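Local coordinates for regulatory protein E2 (Bovine papillomavirus type 1, PDB 2JEX) that probably regulates viral transcription and, by sharpening E1 binding to DNA, helps start viral replication, represented here by its N-terminal transactivation domain, at residues 75-78 / 79-82; 101-105 / 106-110. The protein carries 1 engineered substitution. All coordinates share one frame; numbering follows the deposited sequence.

Contact 1 of 2, residues 75-78 / 79-82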
ATOM      1  N   MET A  75      -9.094  -3.910   3.419  1.00 70.48           N
ATOM      2  CA  MET A  75      -8.614  -2.711   4.090  1.00 70.51           C
ATOM      3  C   MET A  75      -9.355  -2.501   5.407  1.00 70.71           C
ATOM      4  O   MET A  75      -8.732  -2.330   6.454  1.00 72.02           O
ATOM      5  CB  MET A  75      -8.733  -1.474   3.183  1.00 70.45           C
ATOM      6  CG  MET A  75      -7.829  -1.486   1.949  1.00 66.02           C
ATOM      7  SD  MET A  75      -6.051  -1.688   2.260  1.00 68.86           S
ATOM      8  CE  MET A  75      -5.562   0.024   2.500  1.00 64.65           C
ATOM      9  N   GLN A  76     -10.679  -2.548   5.356  1.00 71.08           N
ATOM     10  CA  GLN A  76     -11.510  -2.398   6.550  1.00 71.45           C
ATOM     11  C   GLN A  76     -11.115  -3.337   7.693  1.00 71.24           C
ATOM     12  O   GLN A  76     -10.836  -2.880   8.805  1.00 70.77           O
ATOM     13  CB  GLN A  76     -12.980  -2.612   6.215  1.00 71.32           C
ATOM     14  CG  GLN A  76     -13.870  -2.521   7.435  1.00 70.89           C
ATOM     15  CD  GLN A  76     -15.300  -2.968   7.186  1.00 67.49           C
ATOM     16  OE1 GLN A  76     -15.754  -3.050   6.053  1.00 68.99           O
ATOM     17  NE2 GLN A  76     -16.027  -3.226   8.263  1.00 64.05           N
ATOM     18  N   LEU A  77     -11.112  -4.641   7.406  1.00 71.01           N
ATOM     19  CA  LEU A  77     -10.801  -5.676   8.401  1.00 70.08           C
ATOM     20  C   LEU A  77      -9.374  -5.562   8.911  1.00 69.55           C
ATOM     21  O   LEU A  77      -9.140  -5.678  10.110  1.00 69.10           O
ATOM     22  CB  LEU A  77     -11.062  -7.082   7.844  1.00 69.27           C
ATOM     23  CG  LEU A  77     -12.486  -7.374   7.358  1.00 70.49           C
ATOM     24  CD1 LEU A  77     -12.640  -8.817   6.894  1.00 66.32           C
ATOM     25  CD2 LEU A  77     -13.537  -7.024   8.416  1.00 67.91           C
ATOM     26  N   SER A  78      -8.436  -5.312   7.996  1.00 69.63           N
ATOM     27  CA  SER A  78      -7.027  -5.128   8.346  1.00 69.05           C
ATOM     28  C   SER A  78      -6.845  -3.946   9.280  1.00 68.63           C
ATOM     29  O   SER A  78      -6.177  -4.059  10.313  1.00 67.43           O
ATOM     30  CB  SER A  78      -6.160  -4.947   7.095  1.00 68.72           C
ATOM     31  OG  SER A  78      -6.002  -6.174   6.402  1.00 68.60           O
ATOM     32  N   LEU A  79      -7.455  -2.822   8.917  1.00 68.73           N
ATOM     33  CA  LEU A  79      -7.371  -1.618   9.734  1.00 69.69           C
ATOM     34  C   LEU A  79      -8.046  -1.780  11.088  1.00 69.73           C
ATOM     35  O   LEU A  79      -7.550  -1.246  12.087  1.00 70.16           O
ATOM     36  CB  LEU A  79      -7.925  -0.395   8.992  1.00 69.64           C
ATOM     37  CG  LEU A  79      -7.197   0.014   7.705  1.00 73.40           C
ATOM     38  CD1 LEU A  79      -8.003   1.046   6.939  1.00 75.89           C
ATOM     39  CD2 LEU A  79      -5.762   0.540   7.985  1.00 75.19           C
ATOM     40  N   GLN A  80      -9.158  -2.522  11.125  1.00 69.59           N
ATOM     41  CA  GLN A  80      -9.871  -2.780  12.375  1.00 69.37           C
ATOM     42  C   GLN A  80      -9.000  -3.592  13.328  1.00 69.71           C
ATOM     43  O   GLN A  80      -9.008  -3.357  14.548  1.00 69.92           O
ATOM     44  CB  GLN A  80     -11.193  -3.502  12.127  1.00 69.51           C
ATOM     45  CG  GLN A  80     -12.315  -2.636  11.568  1.00 68.99           C
ATOM     46  CD  GLN A  80     -13.607  -3.426  11.333  1.00 70.10           C
ATOM     47  OE1 GLN A  80     -14.606  -2.888  10.833  1.00 68.57           O
ATOM     48  NE2 GLN A  80     -13.591  -4.703  11.692  1.00 72.60           N
ATOM     49  N   GLU A  81      -8.252  -4.546  12.772  1.00 69.56           N
ATOM     50  CA  GLU A  81      -7.281  -5.309  13.551  1.00 69.77           C
ATOM     51  C   GLU A  81      -6.172  -4.408  14.087  1.00 69.27           C
ATOM     52  O   GLU A  81      -5.832  -4.475  15.266  1.00 69.09           O
ATOM     53  CB  GLU A  81      -6.692  -6.447  12.725  1.00 69.51           C
ATOM     54  CG  GLU A  81      -7.689  -7.533  12.360  1.00 70.71           C
ATOM     55  CD  GLU A  81      -7.028  -8.749  11.730  1.00 70.59           C
ATOM     56  OE1 GLU A  81      -7.691  -9.802  11.615  1.00 69.27           O
ATOM     57  OE2 GLU A  81      -5.839  -8.652  11.359  1.00 75.85           O
ATOM     58  N   LEU A  82      -5.632  -3.556  13.216  1.00 69.63           N
ATOM     59  CA  LEU A  82      -4.586  -2.589  13.582  1.00 69.65           C
ATOM     60  C   LEU A  82      -4.917  -1.713  14.788  1.00 69.66           C
ATOM     61  O   LEU A  82      -4.084  -1.541  15.670  1.00 69.88           O
ATOM     62  CB  LEU A  82      -4.266  -1.671  12.410  1.00 69.29           C
ATOM     63  CG  LEU A  82      -2.889  -1.776  11.763  1.00 72.16           C
ATOM     64  CD1 LEU A  82      -2.868  -0.941  10.490  1.00 77.97           C
ATOM     65  CD2 LEU A  82      -1.772  -1.349  12.720  1.00 67.98           C
TER

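Contact 2 of 2, residues 101-105 / 106-110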
ATOM      1  N   ARG A 101      -0.541   2.167  -1.361  1.00 68.74           N
ATOM      2  CA  ARG A 101       0.513   2.078  -0.361  1.00 68.78           C
ATOM      3  C   ARG A 101       0.609   0.633   0.142  1.00 68.17           C
ATOM      4  O   ARG A 101       1.702   0.072   0.241  1.00 68.28           O
ATOM      5  CB  ARG A 101       0.252   3.054   0.793  1.00 69.09           C
ATOM      6  CG  ARG A 101       1.332   3.064   1.888  1.00 71.35           C
ATOM      7  CD  ARG A 101       2.575   3.848   1.492  1.00 68.98           C
ATOM      8  NE  ARG A 101       2.297   5.272   1.294  1.00 72.66           N
ATOM      9  CZ  ARG A 101       2.407   6.212   2.232  1.00 76.87           C
ATOM     10  NH1 ARG A 101       2.810   5.911   3.464  1.00 74.83           N
ATOM     11  NH2 ARG A 101       2.116   7.471   1.934  1.00 78.06           N
ATOM     12  N   TYR A 102      -0.551   0.039   0.429  1.00 66.85           N
ATOM     13  CA  TYR A 102      -0.660  -1.323   0.960  1.00 65.28           C
ATOM     14  C   TYR A 102      -0.089  -2.352  -0.012  1.00 65.47           C
ATOM     15  O   TYR A 102       0.450  -3.388   0.388  1.00 63.79           O
ATOM     16  CB  TYR A 102      -2.146  -1.616   1.228  1.00 64.14           C
ATOM     17  CG  TYR A 102      -2.466  -2.978   1.805  1.00 61.40           C
ATOM     18  CD1 TYR A 102      -2.039  -3.344   3.090  1.00 55.32           C
ATOM     19  CD2 TYR A 102      -3.236  -3.887   1.087  1.00 61.87           C
ATOM     20  CE1 TYR A 102      -2.359  -4.595   3.631  1.00 49.61           C
ATOM     21  CE2 TYR A 102      -3.564  -5.141   1.623  1.00 62.36           C
ATOM     22  CZ  TYR A 102      -3.113  -5.485   2.892  1.00 57.50           C
ATOM     23  OH  TYR A 102      -3.432  -6.717   3.405  1.00 57.91           O
ATOM     24  N   MET A 103      -0.237  -2.051  -1.299  1.00 67.72           N
ATOM     25  CA  MET A 103       0.095  -2.991  -2.367  1.00 69.06           C
ATOM     26  C   MET A 103       1.462  -2.745  -2.951  1.00 69.88           C
ATOM     27  O   MET A 103       2.031  -3.639  -3.573  1.00 70.60           O
ATOM     28  CB  MET A 103      -0.993  -2.990  -3.456  1.00 68.97           C
ATOM     29  CG  MET A 103      -2.185  -3.802  -3.092  1.00 68.69           C
ATOM     30  SD  MET A 103      -1.866  -5.551  -2.815  1.00 72.94           S
ATOM     31  CE  MET A 103      -1.710  -5.574  -1.059  1.00 66.28           C
ATOM     32  N   SER A 104       1.989  -1.539  -2.733  1.00 71.69           N
ATOM     33  CA  SER A 104       3.415  -1.247  -2.923  1.00 72.90           C
ATOM     34  C   SER A 104       4.254  -2.319  -2.239  1.00 74.00           C
ATOM     35  O   SER A 104       3.764  -3.019  -1.343  1.00 74.04           O
ATOM     36  CB  SER A 104       3.784   0.109  -2.298  1.00 73.29           C
ATOM     37  OG  SER A 104       3.196   1.200  -2.993  1.00 74.92           O
ATOM     38  N   GLU A 105       5.520  -2.428  -2.645  1.00 74.81           N
ATOM     39  CA  GLU A 105       6.416  -3.458  -2.120  1.00 75.03           C
ATOM     40  C   GLU A 105       7.044  -3.060  -0.781  1.00 74.34           C
ATOM     41  O   GLU A 105       7.471  -1.911  -0.603  1.00 73.79           O
ATOM     42  CB  GLU A 105       7.490  -3.825  -3.147  1.00 75.50           C
ATOM     43  CG  GLU A 105       6.963  -4.643  -4.334  1.00 78.25           C
ATOM     44  CD  GLU A 105       7.008  -6.156  -4.112  1.00 87.32           C
ATOM     45  OE1 GLU A 105       7.210  -6.891  -5.107  1.00 89.67           O
ATOM     46  OE2 GLU A 105       6.839  -6.620  -2.961  1.00 89.99           O
ATOM     47  N   PRO A 106       7.070  -4.004   0.184  1.00 74.14           N
ATOM     48  CA  PRO A 106       6.533  -5.363   0.060  1.00 73.68           C
ATOM     49  C   PRO A 106       5.011  -5.412   0.242  1.00 73.77           C
ATOM     50  O   PRO A 106       4.448  -4.621   1.013  1.00 73.65           O
ATOM     51  CB  PRO A 106       7.251  -6.116   1.180  1.00 73.49           C
ATOM     52  CG  PRO A 106       7.465  -5.081   2.236  1.00 72.77           C
ATOM     53  CD  PRO A 106       7.645  -3.763   1.524  1.00 73.88           C
ATOM     54  N   LYS A 107       4.369  -6.348  -0.458  1.00 73.63           N
ATOM     55  CA  LYS A 107       2.914  -6.365  -0.629  1.00 73.47           C
ATOM     56  C   LYS A 107       2.135  -6.794   0.616  1.00 72.72           C
ATOM     57  O   LYS A 107       2.604  -7.620   1.402  1.00 72.67           O
ATOM     58  CB  LYS A 107       2.523  -7.276  -1.800  1.00 73.59           C
ATOM     59  CG  LYS A 107       2.978  -6.788  -3.162  1.00 75.60           C
ATOM     60  CD  LYS A 107       2.376  -7.641  -4.287  1.00 75.29           C
ATOM     61  CE  LYS A 107       3.021  -7.279  -5.629  1.00 79.43           C
ATOM     62  NZ  LYS A 107       2.669  -8.266  -6.690  1.00 79.85           N
ATOM     63  N   ARG A 108       0.926  -6.242   0.755  1.00 71.39           N
ATOM     64  CA  ARG A 108       0.009  -6.548   1.859  1.00 70.15           C
ATOM     65  C   ARG A 108       0.521  -6.136   3.247  1.00 68.99           C
ATOM     66  O   ARG A 108       0.453  -6.913   4.199  1.00 68.98           O
ATOM     67  CB  ARG A 108      -0.427  -8.024   1.848  1.00 70.24           C
ATOM     68  CG  ARG A 108      -1.243  -8.429   0.635  1.00 71.01           C
ATOM     69  CD  ARG A 108      -2.196  -9.569   0.954  1.00 76.01           C
ATOM     70  NE  ARG A 108      -3.458  -9.491   0.208  1.00 82.00           N
ATOM     71  CZ  ARG A 108      -3.586  -9.127  -1.071  1.00 84.33           C
ATOM     72  NH1 ARG A 108      -2.523  -8.812  -1.807  1.00 87.12           N
ATOM     73  NH2 ARG A 108      -4.790  -9.094  -1.624  1.00 82.46           N
ATOM     74  N   CYS A 109       1.022  -4.907   3.347  1.00 67.70           N
ATOM     75  CA  CYS A 109       1.356  -4.293   4.633  1.00 66.88           C
ATOM     76  C   CYS A 109       1.236  -2.773   4.552  1.00 66.70           C
ATOM     77  O   CYS A 109       1.462  -2.174   3.495  1.00 66.03           O
ATOM     78  CB  CYS A 109       2.752  -4.720   5.139  1.00 67.16           C
ATOM     79  SG  CYS A 109       4.206  -4.044   4.266  1.00 66.10           S
ATOM     80  N   PHE A 110       0.874  -2.153   5.672  1.00 66.12           N
ATOM     81  CA  PHE A 110       0.764  -0.704   5.725  1.00 65.92           C
ATOM     82  C   PHE A 110       2.138  -0.085   5.973  1.00 66.08           C
ATOM     83  O   PHE A 110       3.014  -0.710   6.584  1.00 66.24           O
ATOM     84  CB  PHE A 110      -0.289  -0.272   6.754  1.00 65.60           C
ATOM     85  CG  PHE A 110      -1.655  -0.866   6.498  1.00 64.94           C
ATOM     86  CD1 PHE A 110      -2.120  -1.935   7.265  1.00 62.52           C
ATOM     87  CD2 PHE A 110      -2.465  -0.379   5.472  1.00 62.44           C
ATOM     88  CE1 PHE A 110      -3.370  -2.499   7.023  1.00 64.75           C
ATOM     89  CE2 PHE A 110      -3.728  -0.938   5.223  1.00 65.27           C
ATOM     90  CZ  PHE A 110      -4.182  -2.000   5.994  1.00 62.98           C
TER

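Contact 1 of 2, residues 75-78 / 79-82
The last two turns of helix 62-83, in the N-terminal transactivation domain of E2, carry a regular alpha-helical i to i+4 ladder with a glutamine pair, Q76 and Q80, one turn apart on the more polar side. Four backbone bonds make the ladder: L79 N gives to M75 O at 2.8 Å, and the same step repeats from Q80 to Q76, from E81 to L77 and from L82 to S78. The side chains divide the helix into two sides. M75, S78, L79 and L82 are buried; L79 packs on I30 and W33 of helix 26-48, M75 lies against W33, W99 and Y102, and L82 meets F87. Within this stripe, S78 turns its OG back to the carbonyl O of E74, one turn earlier, so the hydroxyl of this buried residue is satisfied within its own helix.

On the polar side E81 OE2 forms a salt bridge with R140 and also takes a hydrogen bond from W145 NE1, tying the helix to the beta half of the chain. Q76 and Q80 run side by side and point the same way. The Q76 amide is gripped at both atoms: OE1 accepts from R37 NH1 of helix 26-48, which fixes which end of the amide is the donor, and NE2 faces Q80. L77 CD2 crosses near the other atom of the Q80 amide, 4.0 Å from Q80 NE2. With Q76 CG anti to the backbone N (chi1 178°), Q76 NE2 reaches Q80 OE1 at 3.0 Å in a nearly straight bond (172° at the hydrogen); Q80 OE1 lies in the plane of the Q76 amide, but Q76 NE2 comes from above the Q80 carbonyl plane, 42° out of it.

Contact 2 of 2, residues 101-105 / 106-110
With CG of Y102 anti to its N (chi1 -179°), the phenol ring is placed against the returning chain at R108 and C109, while M103 folds back on itself (chi2 -61°), bringing CE toward R108. R108 CA sits over one face of the Y102 ring, 3.7 Å from the centroid, in a CH-pi contact. F110 meets the same ring obliquely: Y102 CD1 lies over the F110 face, 3.6 Å from F110 CE2. M103 CE crosses against the R108 side chain, 3.4 Å from R108 CG. E74 OE2 holds both polar ends, hydrogen-bonded to Y102 OH and salt-bridged to R108 NE.

Backbone bonds close the turn too, both weak: Y102 O receives R108 N at 2.9 Å and C109 N at 3.4 Å. C109 O takes a CA-H...O contact from Y102 CA. Between Y102 and R108 the chain reverses through a cis peptide bond before P106, whose ring leans on L137 and Y170, and R108 adopts positive phi (64°). This is a helix-to-strand connection: the end of helix 99-103 doubles back through a cis-proline loop to start strand 110-120 of the antiparallel sheet.

How the contacts relate
Contact 1 and contact 2 come in series along the chain and meet at F110. M75, S78, L79 and L82 of contact 1 all pack on its ring, with M75 CE 3.4 Å from F110 CE2. E74, on the same helix as contact 1, links the two through its polar bonds. Both contacts are partly buried, though contact 2 lies much nearer the centre of the chain: Y102, C109 and F110 are buried with the four residues just named, while L77, E105, K107 and R108 are exposed. Contact 1 repeats regular i+4 to i bonds; contact 2 runs from a helix end through a loop into a strand, with two weak bonds sharing Y102 O. Together they join helix 62-83 to the antiparallel sheet.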